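Endopolygalacturonase (Chondrostereum purpureum, PDB 1K5C) probably hydrolyses alpha-1,4 linkages between galacturonic acid units within polygalacturonate, the backbone polymer of pectin in plant cell walls. Local coordinates at residues Pro118-Val124 with Asn151-Val157; Val138-Asp144 with Ile168-Gln172; Cys191-Ile197 with Val218-Tyr223. All blocks are in the same frame, centred on the assembly; numbering follows the deposited sequence.

Interaction 1 of 3, residues Pro118-Val124 with Asn151-Val157; sequences PAQAISV and NTDGFDV
I122 and D156 share the straightest backbone bond of this contact, D156 N to I122 O, with 167° at the hydrogen. V124 N returns to D156 O at 2.8 Å. This is the parallel ladder between successive coils of the right-handed beta-helix of glycosyl hydrolase family 28, here strands 122-124 and 155-157. The bonding starts before the strands proper: A121 N reaches D153 O, and I122 N meets G154 O from a position tilted out of the carbonyl plane.

Q120 carries the side-chain part. Its CG lies anti to the carbonyl carbon, and the bend at chi2 (87°) turns the amide alongside N151, the two amide planes only 15° apart, with Q120 NE2 3.7 Å from N151 CB. The aliphatic CG is meanwhile 3.3 Å from D156 OD2. One water accepts from Q120 NE2 and donates to D153 OD2; T90 serves both amides, through its OG1 for Q120 and its backbone N for N151. With an alanine here that water would probably lose its link to segment 118-124, and N151, a galacturonate-binding residue in another structure of this enzyme, is likely to lose the side chain lying alongside it.

On the inner face, I122, F155, V124 and V157 point into the helix core, where I164 and V169 also pack on F155. The tip of I122 meets the phenyl ring obliquely, CD1 to F155 CE1 at 3.7 Å; two residues further along, V124 CB sits 4.2 Å from V157 CG2.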
ATOM      1  N   PRO A 118      13.993   1.275   4.120  1.00 10.38           N
ATOM      2  CA  PRO A 118      14.659  -0.030   4.311  1.00 10.37           C
ATOM      3  C   PRO A 118      13.793  -1.183   3.843  1.00 10.13           C
ATOM      4  O   PRO A 118      14.341  -2.138   3.251  1.00 11.02           O
ATOM      5  CB  PRO A 118      14.967  -0.069   5.816  1.00 11.20           C
ATOM      6  CG  PRO A 118      15.171   1.422   6.163  1.00 11.35           C
ATOM      7  CD  PRO A 118      14.060   2.119   5.337  1.00 10.95           C
ATOM      8  N   ALA A 119      12.508  -1.133   4.130  1.00 10.11           N
ATOM      9  CA  ALA A 119      11.536  -2.164   3.674  1.00 10.46           C
ATOM     10  C   ALA A 119      10.205  -1.418   3.532  1.00 10.12           C
ATOM     11  O   ALA A 119      10.118  -0.466   2.746  1.00 10.38           O
ATOM     12  CB  ALA A 119      11.552  -3.386   4.578  1.00 11.10           C
ATOM     13  N   GLN A 120       9.172  -1.811   4.272  1.00 10.19           N
ATOM     14  CA  GLN A 120       7.861  -1.223   4.032  1.00 10.43           C
ATOM     15  C   GLN A 120       7.920   0.281   4.339  1.00  9.98           C
ATOM     16  O   GLN A 120       8.476   0.719   5.353  1.00 10.29           O
ATOM     17  CB  GLN A 120       6.784  -1.877   4.935  1.00 10.72           C
ATOM     18  CG  GLN A 120       6.522  -3.355   4.593  1.00 11.30           C
ATOM     19  CD  GLN A 120       7.467  -4.334   5.299  1.00 11.30           C
ATOM     20  OE1 GLN A 120       8.527  -3.976   5.804  1.00 11.90           O
ATOM     21  NE2 GLN A 120       7.134  -5.633   5.261  1.00 13.49           N
ATOM     22  N   ALA A 121       7.330   1.090   3.421  1.00 10.13           N
ATOM     23  CA  ALA A 121       7.541   2.542   3.487  1.00 10.09           C
ATOM     24  C   ALA A 121       6.592   3.246   4.438  1.00 10.31           C
ATOM     25  O   ALA A 121       7.045   3.795   5.452  1.00 11.96           O
ATOM     26  CB  ALA A 121       7.482   3.119   2.069  1.00 10.67           C
ATOM     27  N   ILE A 122       5.302   3.293   4.114  1.00 10.29           N
ATOM     28  CA  ILE A 122       4.342   4.095   4.915  1.00 10.30           C
ATOM     29  C   ILE A 122       3.227   3.183   5.448  1.00 10.32           C
ATOM     30  O   ILE A 122       2.490   2.570   4.692  1.00 11.27           O
ATOM     31  CB  ILE A 122       3.735   5.234   4.077  1.00 10.66           C
ATOM     32  CG1 ILE A 122       4.827   6.110   3.488  1.00 11.58           C
ATOM     33  CG2 ILE A 122       2.734   6.028   4.913  1.00 12.19           C
ATOM     34  CD1 ILE A 122       4.322   7.203   2.544  1.00 12.62           C
ATOM     35  N   SER A 123       3.157   3.114   6.784  1.00 10.42           N
ATOM     36  CA  SER A 123       2.078   2.409   7.468  1.00 10.39           C
ATOM     37  C   SER A 123       1.015   3.410   7.899  1.00 10.24           C
ATOM     38  O   SER A 123       1.340   4.443   8.503  1.00 11.07           O
ATOM     39  CB  SER A 123       2.678   1.685   8.689  1.00 11.45           C
ATOM     40  OG  SER A 123       1.646   1.132   9.474  1.00 12.38           O
ATOM     41  N   VAL A 124      -0.225   3.115   7.573  1.00 11.10           N
ATOM     42  CA  VAL A 124      -1.356   4.015   7.786  1.00 12.14           C
ATOM     43  C   VAL A 124      -2.306   3.378   8.768  1.00 12.35           C
ATOM     44  O   VAL A 124      -2.851   2.277   8.509  1.00 13.08           O
ATOM     45  CB  VAL A 124      -2.052   4.287   6.453  1.00 13.22           C
ATOM     46  CG1 VAL A 124      -3.229   5.236   6.631  1.00 15.30           C
ATOM     47  CG2 VAL A 124      -1.025   4.799   5.426  1.00 14.65           C
ATOM     48  N   ASN A 151      10.148  -6.282  -0.011  1.00 11.20           N
ATOM     49  CA  ASN A 151       9.131  -5.909   0.979  1.00 11.22           C
ATOM     50  C   ASN A 151       9.041  -4.374   1.112  1.00 10.54           C
ATOM     51  O   ASN A 151       8.686  -3.864   2.177  1.00 11.21           O
ATOM     52  CB  ASN A 151       9.322  -6.542   2.355  1.00 11.62           C
ATOM     53  CG  ASN A 151       9.366  -8.070   2.279  1.00 12.30           C
ATOM     54  OD1 ASN A 151      10.400  -8.703   2.582  1.00 14.47           O
ATOM     55  ND2 ASN A 151       8.285  -8.670   1.893  1.00 13.90           N
ATOM     56  N   THR A 152       9.263  -3.673  -0.005  1.00 10.62           N
ATOM     57  CA  THR A 152       9.244  -2.206  -0.026  1.00 10.65           C
ATOM     58  C   THR A 152       7.859  -1.658  -0.351  1.00 10.33           C
ATOM     59  O   THR A 152       7.683  -0.732  -1.167  1.00 10.76           O
ATOM     60  CB  THR A 152      10.306  -1.704  -0.999  1.00 10.76           C
ATOM     61  OG1 THR A 152      10.235  -2.494  -2.208  1.00 11.06           O
ATOM     62  CG2 THR A 152      11.712  -1.779  -0.364  1.00 11.01           C
ATOM     63  N   ASP A 153       6.849  -2.192   0.364  1.00 10.55           N
ATOM     64  CA  ASP A 153       5.463  -1.765   0.147  1.00 10.28           C
ATOM     65  C   ASP A 153       5.358  -0.243   0.204  1.00 10.19           C
ATOM     66  O   ASP A 153       5.914   0.410   1.079  1.00 10.81           O
ATOM     67  CB  ASP A 153       4.536  -2.290   1.261  1.00 10.52           C
ATOM     68  CG  ASP A 153       4.520  -3.789   1.460  1.00 10.57           C
ATOM     69  OD1 ASP A 153       5.481  -4.490   1.078  1.00 12.07           O
ATOM     70  OD2 ASP A 153       3.510  -4.261   2.070  1.00 11.53           O
ATOM     71  N   GLY A 154       4.566   0.327  -0.717  1.00 10.15           N
ATOM     72  CA  GLY A 154       4.374   1.781  -0.682  1.00 10.59           C
ATOM     73  C   GLY A 154       3.545   2.233   0.534  1.00 10.17           C
ATOM     74  O   GLY A 154       4.029   3.011   1.377  1.00 10.73           O
ATOM     75  N   PHE A 155       2.324   1.716   0.569  1.00 10.20           N
ATOM     76  CA  PHE A 155       1.373   2.043   1.639  1.00 10.29           C
ATOM     77  C   PHE A 155       0.790   0.736   2.172  1.00 10.44           C
ATOM     78  O   PHE A 155       0.235  -0.045   1.390  1.00 11.65           O
ATOM     79  CB  PHE A 155       0.186   2.885   1.102  1.00 10.69           C
ATOM     80  CG  PHE A 155       0.625   4.172   0.442  1.00 10.73           C
ATOM     81  CD1 PHE A 155       0.804   5.348   1.202  1.00 12.44           C
ATOM     82  CD2 PHE A 155       0.871   4.226  -0.937  1.00 11.99           C
ATOM     83  CE1 PHE A 155       1.217   6.513   0.572  1.00 13.57           C
ATOM     84  CE2 PHE A 155       1.274   5.390  -1.545  1.00 13.10           C
ATOM     85  CZ  PHE A 155       1.484   6.540  -0.812  1.00 13.24           C
ATOM     86  N   ASP A 156       0.906   0.526   3.483  1.00 10.32           N
ATOM     87  CA  ASP A 156       0.234  -0.588   4.185  1.00 10.21           C
ATOM     88  C   ASP A 156      -0.862   0.014   5.037  1.00 10.35           C
ATOM     89  O   ASP A 156      -0.579   0.839   5.909  1.00 10.96           O
ATOM     90  CB  ASP A 156       1.238  -1.352   5.053  1.00 10.76           C
ATOM     91  CG  ASP A 156       2.290  -2.094   4.258  1.00 10.69           C
ATOM     92  OD1 ASP A 156       1.837  -2.745   3.228  1.00 11.37           O
ATOM     93  OD2 ASP A 156       3.464  -2.112   4.574  1.00 11.93           O
ATOM     94  N   VAL A 157      -2.112  -0.363   4.753  1.00 10.38           N
ATOM     95  CA  VAL A 157      -3.256   0.272   5.396  1.00 10.19           C
ATOM     96  C   VAL A 157      -4.013  -0.700   6.264  1.00 10.31           C
ATOM     97  O   VAL A 157      -4.523  -1.710   5.780  1.00 10.96           O
ATOM     98  CB  VAL A 157      -4.209   0.877   4.324  1.00 10.55           C
ATOM     99  CG1 VAL A 157      -5.384   1.583   5.005  1.00 12.02           C
ATOM    100  CG2 VAL A 157      -3.441   1.837   3.400  1.00 12.25           C
TER
HETATM  101  O   HOH W   1       4.075  -5.933   4.367  1.00 22.33           O

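Interaction 2 of 3, residues Val138-Asp144 with Ile168-Gln172; sequences VDDFAGD and IVKNQ
V138 and K170 are joined by a backbone bond, K170 N to V138 O, almost dead straight (174°), where two parallel strands of the beta-helix stack, coil on coil, with V138 beside V169 in register. V138 N reaches I168 O, and D140 N takes K170 O at 2.8 Å, just before the strands give way to loop and, on one side, to a 3-10 turn at 141-144.

The side chains beyond this ladder take very different shapes. K170 starts with CG anti to its carbonyl carbon (chi1 -59°) and runs fully extended, which carries NZ past the D139 carboxylate rather than onto it. D139 OD2 and K170 NZ stay 4.9 Å apart, and a water links them, donating to OD2 and accepting from NZ. The other oxygen of D139 closes an Asx turn, OD1 taking the backbone N of F141 at 3.0 Å. Of the F141 side chain only CB reaches K170, since the ring swings away with CG opposite the backbone N (chi1 180°).

Deeper in, D140 lays CB 3.3 Å from K170 O, while its carboxylate goes to S117. N171 packs CB against D140 CB, and its amide ND2 serves T152 O. Q172 bends at chi2 and packs toward G143 and D144. D144 has a partner on each carboxylate oxygen: OD2 forms a salt bridge to R220, and OD1 accepts from a water, 2.9 Å away, that also donates to N171 O.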
ATOM      1  N   VAL A 138       6.650   7.496  -3.092  1.00 10.48           N
ATOM      2  CA  VAL A 138       7.551   6.506  -2.473  1.00 10.36           C
ATOM      3  C   VAL A 138       8.525   6.125  -3.593  1.00 10.47           C
ATOM      4  O   VAL A 138       8.156   5.388  -4.522  1.00 11.46           O
ATOM      5  CB  VAL A 138       6.802   5.280  -1.921  1.00 10.91           C
ATOM      6  CG1 VAL A 138       7.826   4.256  -1.426  1.00 11.94           C
ATOM      7  CG2 VAL A 138       5.857   5.726  -0.815  1.00 11.92           C
ATOM      8  N   ASP A 139       9.737   6.679  -3.526  1.00 10.62           N
ATOM      9  CA  ASP A 139      10.756   6.394  -4.525  1.00 11.06           C
ATOM     10  C   ASP A 139      11.752   5.396  -3.927  1.00 10.43           C
ATOM     11  O   ASP A 139      12.702   5.777  -3.245  1.00 10.83           O
ATOM     12  CB  ASP A 139      11.477   7.653  -4.995  1.00 11.77           C
ATOM     13  CG  ASP A 139      12.467   7.360  -6.079  1.00 12.77           C
ATOM     14  OD1 ASP A 139      12.811   6.179  -6.301  1.00 12.34           O
ATOM     15  OD2 ASP A 139      12.918   8.336  -6.748  1.00 16.65           O
ATOM     16  N   ASP A 140      11.466   4.096  -4.200  1.00 10.75           N
ATOM     17  CA  ASP A 140      12.369   3.026  -3.892  1.00 10.52           C
ATOM     18  C   ASP A 140      12.946   2.412  -5.176  1.00 10.90           C
ATOM     19  O   ASP A 140      13.390   1.264  -5.197  1.00 11.40           O
ATOM     20  CB  ASP A 140      11.692   1.936  -3.025  1.00 11.04           C
ATOM     21  CG  ASP A 140      11.495   2.377  -1.622  1.00 10.48           C
ATOM     22  OD1 ASP A 140      12.028   3.366  -1.135  1.00 11.31           O
ATOM     23  OD2 ASP A 140      10.688   1.616  -0.932  1.00 11.45           O
ATOM     24  N   PHE A 141      13.002   3.206  -6.252  1.00 11.30           N
ATOM     25  CA  PHE A 141      13.505   2.694  -7.541  1.00 11.45           C
ATOM     26  C   PHE A 141      14.912   2.093  -7.409  1.00 11.64           C
ATOM     27  O   PHE A 141      15.233   1.113  -8.100  1.00 12.21           O
ATOM     28  CB  PHE A 141      13.487   3.851  -8.552  1.00 12.48           C
ATOM     29  CG  PHE A 141      14.002   3.408  -9.900  1.00 12.81           C
ATOM     30  CD1 PHE A 141      13.219   2.575 -10.737  1.00 15.29           C
ATOM     31  CD2 PHE A 141      15.238   3.779 -10.355  1.00 16.10           C
ATOM     32  CE1 PHE A 141      13.705   2.171 -11.961  1.00 16.84           C
ATOM     33  CE2 PHE A 141      15.719   3.328 -11.589  1.00 18.75           C
ATOM     34  CZ  PHE A 141      14.935   2.518 -12.385  1.00 18.66           C
ATOM     35  N   ALA A 142      15.790   2.687  -6.578  1.00 11.56           N
ATOM     36  CA  ALA A 142      17.133   2.169  -6.420  1.00 12.24           C
ATOM     37  C   ALA A 142      17.114   0.719  -5.980  1.00 11.74           C
ATOM     38  O   ALA A 142      18.103  -0.026  -6.195  1.00 12.93           O
ATOM     39  CB  ALA A 142      17.892   3.044  -5.410  1.00 13.16           C
ATOM     40  N   GLY A 143      16.045   0.276  -5.316  1.00 11.59           N
ATOM     41  CA  GLY A 143      15.908  -1.119  -4.871  1.00 11.62           C
ATOM     42  C   GLY A 143      15.814  -2.120  -6.026  1.00 11.82           C
ATOM     43  O   GLY A 143      15.920  -3.331  -5.777  1.00 12.32           O
ATOM     44  N   ASP A 144      15.596  -1.659  -7.252  1.00 11.83           N
ATOM     45  CA  ASP A 144      15.558  -2.585  -8.374  1.00 12.46           C
ATOM     46  C   ASP A 144      16.924  -3.163  -8.655  1.00 13.39           C
ATOM     47  O   ASP A 144      17.060  -4.265  -9.222  1.00 15.77           O
ATOM     48  CB  ASP A 144      15.075  -1.893  -9.648  1.00 12.87           C
ATOM     49  CG  ASP A 144      13.586  -1.615  -9.718  1.00 13.09           C
ATOM     50  OD1 ASP A 144      12.877  -1.865  -8.743  1.00 14.37           O
ATOM     51  OD2 ASP A 144      13.154  -1.179 -10.822  1.00 15.35           O
ATOM     52  N   ILE A 168       2.637   8.367  -6.134  1.00 11.24           N
ATOM     53  CA  ILE A 168       3.527   7.667  -7.061  1.00 11.41           C
ATOM     54  C   ILE A 168       4.351   6.679  -6.238  1.00 11.42           C
ATOM     55  O   ILE A 168       4.926   7.084  -5.232  1.00 12.10           O
ATOM     56  CB  ILE A 168       4.461   8.649  -7.796  1.00 12.72           C
ATOM     57  CG1 ILE A 168       3.632   9.615  -8.654  1.00 15.05           C
ATOM     58  CG2 ILE A 168       5.525   7.918  -8.577  1.00 14.54           C
ATOM     59  CD1 ILE A 168       4.426  10.761  -9.241  1.00 20.52           C
ATOM     60  N   VAL A 169       4.379   5.416  -6.636  1.00 11.07           N
ATOM     61  CA  VAL A 169       5.183   4.415  -5.940  1.00 11.00           C
ATOM     62  C   VAL A 169       6.039   3.653  -6.940  1.00 11.20           C
ATOM     63  O   VAL A 169       5.515   3.038  -7.874  1.00 13.65           O
ATOM     64  CB  VAL A 169       4.274   3.387  -5.165  1.00 11.47           C
ATOM     65  CG1 VAL A 169       5.157   2.347  -4.508  1.00 11.92           C
ATOM     66  CG2 VAL A 169       3.372   4.118  -4.182  1.00 11.88           C
ATOM     67  N   LYS A 170       7.350   3.676  -6.718  1.00 10.81           N
ATOM     68  CA  LYS A 170       8.340   2.935  -7.508  1.00 10.76           C
ATOM     69  C   LYS A 170       9.030   1.992  -6.510  1.00 10.42           C
ATOM     70  O   LYS A 170       9.772   2.451  -5.634  1.00 11.10           O
ATOM     71  CB  LYS A 170       9.380   3.887  -8.110  1.00 11.87           C
ATOM     72  CG  LYS A 170       8.735   4.953  -9.036  1.00 13.23           C
ATOM     73  CD  LYS A 170       9.799   5.932  -9.526  1.00 16.04           C
ATOM     74  CE  LYS A 170       9.151   6.961 -10.488  1.00 20.02           C
ATOM     75  NZ  LYS A 170      10.182   8.020 -10.750  1.00 24.58           N
ATOM     76  N   ASN A 171       8.751   0.692  -6.608  1.00 10.61           N
ATOM     77  CA  ASN A 171       9.199  -0.190  -5.532  1.00 10.60           C
ATOM     78  C   ASN A 171       9.313  -1.628  -6.025  1.00 10.65           C
ATOM     79  O   ASN A 171       9.422  -1.859  -7.230  1.00 11.40           O
ATOM     80  CB  ASN A 171       8.275  -0.051  -4.293  1.00 10.79           C
ATOM     81  CG  ASN A 171       6.937  -0.680  -4.566  1.00 10.54           C
ATOM     82  OD1 ASN A 171       6.584  -0.928  -5.738  1.00 11.05           O
ATOM     83  ND2 ASN A 171       6.148  -0.913  -3.511  1.00 10.72           N
ATOM     84  N   GLN A 172       9.367  -2.566  -5.051  1.00 10.47           N
ATOM     85  CA  GLN A 172       9.606  -3.981  -5.328  1.00 11.00           C
ATOM     86  C   GLN A 172       8.543  -4.865  -4.676  1.00 11.22           C
ATOM     87  O   GLN A 172       8.722  -6.088  -4.611  1.00 13.56           O
ATOM     88  CB  GLN A 172      11.004  -4.465  -4.896  1.00 11.63           C
ATOM     89  CG  GLN A 172      12.131  -3.723  -5.570  1.00 11.64           C
ATOM     90  CD  GLN A 172      12.358  -2.320  -5.063  1.00 10.95           C
ATOM     91  OE1 GLN A 172      12.607  -1.375  -5.925  1.00 13.11           O
ATOM     92  NE2 GLN A 172      12.361  -2.093  -3.799  1.00 10.06           N
TER
HETATM   93  O   HOH W   2      10.734   9.386  -8.345  1.00 27.64           O
HETATM   94  O   HOH W   3      10.827   0.221  -8.940  1.00 13.13           O

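Interaction 3 of 3, residues Cys191-Ile197 with Val218-Tyr223; sequences CSGGHGI and VTRSMY
C191 and T219 begin the backbone bonding, T219 N to C191 O at 2.9 Å, among the last parallel strand residues before the segments leave this face of the beta-helix; segment 218-223 turns its corner at R220 and M222. Past the strands the bonds become irregular: G193 N is shared weakly between R220 O and T219 O, and M222 N reaches G194 O in the carbonyl plane at 2.8 Å.

Waters and hydroxyls fill in at the turn. S221 OG donates to T219 O from well above the carbonyl plane and accepts from a water that takes G196 N. Another water joins S192 OG to R220 NH2. R220 also has its salt bridge to D144, and G193 CA lies over one face of the guanidinium, toward the rim.

The aromatic and sulfur contacts gather round H195, predicted as the active-site residue and a galacturonate-binding residue in another structure of this enzyme. Y223 turns its edge to the imidazole face, an offset edge-to-face pair with centroids 5.7 Å apart and planes at 73°. M222 SD stands over the same face, toward its rim, 4.1 Å from the centroid; the side chain runs extended to chi2 and bends at chi3 (-46°), bringing CE within 3.3 Å of H195 NE2. Y223 itself takes part in a cation-pi contact with R226, which binds galacturonate in another structure of the enzyme.

Apolar packing lies inside the coil, where I197 CD1 and C191 CB both touch V218 CG2, and C191 is disulfide-bonded to C175. Y223 O, buried without a hydrogen-bond partner, receives a CA-H...O contact from G196, which has no side chain there, its CA 3.3 Å from that oxygen.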
ATOM      1  N   CYS A 191       1.740   3.346 -10.042  1.00 11.33           N
ATOM      2  CA  CYS A 191       2.507   2.270  -9.447  1.00 11.35           C
ATOM      3  C   CYS A 191       3.424   1.651 -10.466  1.00 11.29           C
ATOM      4  O   CYS A 191       2.928   1.272 -11.537  1.00 12.54           O
ATOM      5  CB  CYS A 191       1.520   1.174  -8.948  1.00 12.56           C
ATOM      6  SG  CYS A 191       0.286   1.685  -7.757  1.00 12.64           S
ATOM      7  N   SER A 192       4.714   1.489 -10.162  1.00 11.53           N
ATOM      8  CA  SER A 192       5.605   0.804 -11.103  1.00 11.98           C
ATOM      9  C   SER A 192       6.638  -0.008 -10.331  1.00 11.78           C
ATOM     10  O   SER A 192       7.026   0.326  -9.202  1.00 12.16           O
ATOM     11  CB  SER A 192       6.295   1.788 -12.048  1.00 13.09           C
ATOM     12  OG  SER A 192       7.082   2.700 -11.326  1.00 14.65           O
ATOM     13  N   GLY A 193       7.123  -1.087 -10.971  1.00 11.64           N
ATOM     14  CA  GLY A 193       8.206  -1.918 -10.481  1.00 12.08           C
ATOM     15  C   GLY A 193       7.809  -2.992  -9.499  1.00 11.57           C
ATOM     16  O   GLY A 193       8.548  -4.004  -9.353  1.00 12.69           O
ATOM     17  N   GLY A 194       6.732  -2.794  -8.787  1.00 11.82           N
ATOM     18  CA  GLY A 194       6.352  -3.649  -7.652  1.00 11.76           C
ATOM     19  C   GLY A 194       5.362  -4.714  -8.025  1.00 11.17           C
ATOM     20  O   GLY A 194       5.464  -5.354  -9.091  1.00 12.57           O
ATOM     21  N   HIS A 195       4.460  -4.993  -7.066  1.00 11.04           N
ATOM     22  CA  HIS A 195       3.518  -6.101  -7.144  1.00 11.20           C
ATOM     23  C   HIS A 195       2.069  -5.655  -7.348  1.00 11.18           C
ATOM     24  O   HIS A 195       1.157  -6.477  -7.185  1.00 12.31           O
ATOM     25  CB  HIS A 195       3.631  -7.004  -5.907  1.00 12.06           C
ATOM     26  CG  HIS A 195       4.986  -7.674  -5.813  1.00 12.33           C
ATOM     27  ND1 HIS A 195       5.215  -8.562  -4.740  1.00 15.41           N
ATOM     28  CD2 HIS A 195       6.094  -7.629  -6.566  1.00 13.88           C
ATOM     29  CE1 HIS A 195       6.459  -9.013  -4.896  1.00 17.28           C
ATOM     30  NE2 HIS A 195       7.010  -8.484  -5.980  1.00 16.70           N
ATOM     31  N   GLY A 196       1.868  -4.389  -7.760  1.00 11.15           N
ATOM     32  CA  GLY A 196       0.508  -3.995  -8.090  1.00 11.56           C
ATOM     33  C   GLY A 196      -0.287  -3.577  -6.861  1.00 10.50           C
ATOM     34  O   GLY A 196       0.230  -3.242  -5.797  1.00 11.35           O
ATOM     35  N   ILE A 197      -1.607  -3.524  -7.067  1.00 10.13           N
ATOM     36  CA  ILE A 197      -2.539  -2.977  -6.078  1.00 10.11           C
ATOM     37  C   ILE A 197      -3.188  -4.127  -5.354  1.00 10.02           C
ATOM     38  O   ILE A 197      -3.928  -4.915  -5.979  1.00 10.54           O
ATOM     39  CB  ILE A 197      -3.605  -2.112  -6.780  1.00 10.33           C
ATOM     40  CG1 ILE A 197      -2.911  -0.923  -7.487  1.00 11.34           C
ATOM     41  CG2 ILE A 197      -4.668  -1.638  -5.793  1.00 10.95           C
ATOM     42  CD1 ILE A 197      -3.835  -0.113  -8.390  1.00 12.16           C
ATOM     43  N   VAL A 218      -0.827   1.221 -13.433  1.00 11.61           N
ATOM     44  CA  VAL A 218       0.138   0.264 -12.951  1.00 11.83           C
ATOM     45  C   VAL A 218       0.977  -0.167 -14.151  1.00 12.27           C
ATOM     46  O   VAL A 218       0.386  -0.583 -15.181  1.00 13.32           O
ATOM     47  CB  VAL A 218      -0.536  -0.957 -12.316  1.00 12.26           C
ATOM     48  CG1 VAL A 218       0.501  -1.983 -11.849  1.00 13.78           C
ATOM     49  CG2 VAL A 218      -1.479  -0.544 -11.165  1.00 13.14           C
ATOM     50  N   THR A 219       2.300  -0.094 -14.041  1.00 12.10           N
ATOM     51  CA  THR A 219       3.193  -0.534 -15.125  1.00 12.19           C
ATOM     52  C   THR A 219       4.312  -1.379 -14.536  1.00 11.95           C
ATOM     53  O   THR A 219       4.658  -1.283 -13.347  1.00 12.00           O
ATOM     54  CB  THR A 219       3.773   0.685 -15.867  1.00 13.84           C
ATOM     55  OG1 THR A 219       4.462   1.524 -14.917  1.00 14.68           O
ATOM     56  CG2 THR A 219       2.700   1.478 -16.598  1.00 15.94           C
ATOM     57  N   ARG A 220       4.917  -2.198 -15.416  1.00 12.69           N
ATOM     58  CA  ARG A 220       6.158  -2.917 -15.093  1.00 12.50           C
ATOM     59  C   ARG A 220       6.103  -3.532 -13.672  1.00 11.86           C
ATOM     60  O   ARG A 220       6.932  -3.248 -12.824  1.00 12.54           O
ATOM     61  CB  ARG A 220       7.350  -1.982 -15.297  1.00 13.85           C
ATOM     62  CG  ARG A 220       8.668  -2.714 -15.473  1.00 16.75           C
ATOM     63  CD  ARG A 220       9.843  -1.759 -15.674  1.00 20.46           C
ATOM     64  NE  ARG A 220      10.076  -0.969 -14.503  1.00 17.74           N
ATOM     65  CZ  ARG A 220      10.794  -1.375 -13.434  1.00 16.49           C
ATOM     66  NH1 ARG A 220      11.406  -2.571 -13.349  1.00 20.37           N
ATOM     67  NH2 ARG A 220      10.909  -0.572 -12.432  1.00 16.89           N
ATOM     68  N   SER A 221       5.089  -4.370 -13.488  1.00 12.04           N
ATOM     69  CA  SER A 221       4.787  -4.945 -12.159  1.00 12.07           C
ATOM     70  C   SER A 221       4.549  -6.407 -12.288  1.00 11.85           C
ATOM     71  O   SER A 221       4.222  -6.947 -13.350  1.00 12.75           O
ATOM     72  CB  SER A 221       3.575  -4.232 -11.520  1.00 12.39           C
ATOM     73  OG  SER A 221       3.878  -2.846 -11.240  1.00 12.51           O
ATOM     74  N   MET A 222       4.606  -7.121 -11.132  1.00 11.87           N
ATOM     75  CA  MET A 222       4.448  -8.571 -11.154  1.00 11.89           C
ATOM     76  C   MET A 222       2.974  -8.974 -11.255  1.00 11.64           C
ATOM     77  O   MET A 222       2.664 -10.051 -11.808  1.00 12.24           O
ATOM     78  CB  MET A 222       5.084  -9.164  -9.904  1.00 13.30           C
ATOM     79  CG  MET A 222       5.125 -10.641  -9.786  1.00 18.10           C
ATOM     80  SD  MET A 222       6.208 -11.172  -8.443  1.00 23.26           S
ATOM     81  CE  MET A 222       7.522 -10.135  -8.819  1.00 20.08           C
ATOM     82  N   TYR A 223       2.093  -8.134 -10.694  1.00 11.49           N
ATOM     83  CA  TYR A 223       0.656  -8.380 -10.737  1.00 11.41           C
ATOM     84  C   TYR A 223      -0.006  -7.042 -11.022  1.00 10.92           C
ATOM     85  O   TYR A 223       0.560  -5.994 -10.722  1.00 11.58           O
ATOM     86  CB  TYR A 223       0.079  -8.885  -9.382  1.00 12.04           C
ATOM     87  CG  TYR A 223       0.880 -10.016  -8.754  1.00 12.26           C
ATOM     88  CD1 TYR A 223       0.547 -11.338  -8.897  1.00 16.24           C
ATOM     89  CD2 TYR A 223       1.982  -9.743  -7.968  1.00 13.49           C
ATOM     90  CE1 TYR A 223       1.326 -12.350  -8.282  1.00 16.61           C
ATOM     91  CE2 TYR A 223       2.762 -10.708  -7.375  1.00 14.92           C
ATOM     92  CZ  TYR A 223       2.416 -12.023  -7.555  1.00 16.08           C
ATOM     93  OH  TYR A 223       3.146 -13.015  -6.931  1.00 21.15           O
TER
HETATM   94  O   HOH W   4       2.753   3.356 -13.621  1.00 22.35           O
HETATM   95  O   HOH W   5       9.686   1.791 -10.952  1.00 16.28           O
HETATM   96  O   HOH W   6       3.339  -2.166  -8.593  1.00 14.35           O

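All three contacts join successive coils of one beta-helix, but at different points of the coil. Interaction 1 is the most buried and belongs mainly to the eleven-strand sheet; interactions 2 and 3 are partly buried and sit where neighbouring strands 162-170 and 190-192 run into turns. Chemistry follows place: 1 combines an apolar inner ladder with amides and carboxylates outside, 2 adds carboxylates, waters and a lysine to its short ladder, and 3 adds aromatic and sulfur contacts round a substrate-binding histidine. T152 ties 1 to 2 through N171 and Q172, and V169 O is 2.9 Å from S192 N between 2 and 3. Interactions 1 and 3 do not touch, their nearest atoms about 7 Å apart.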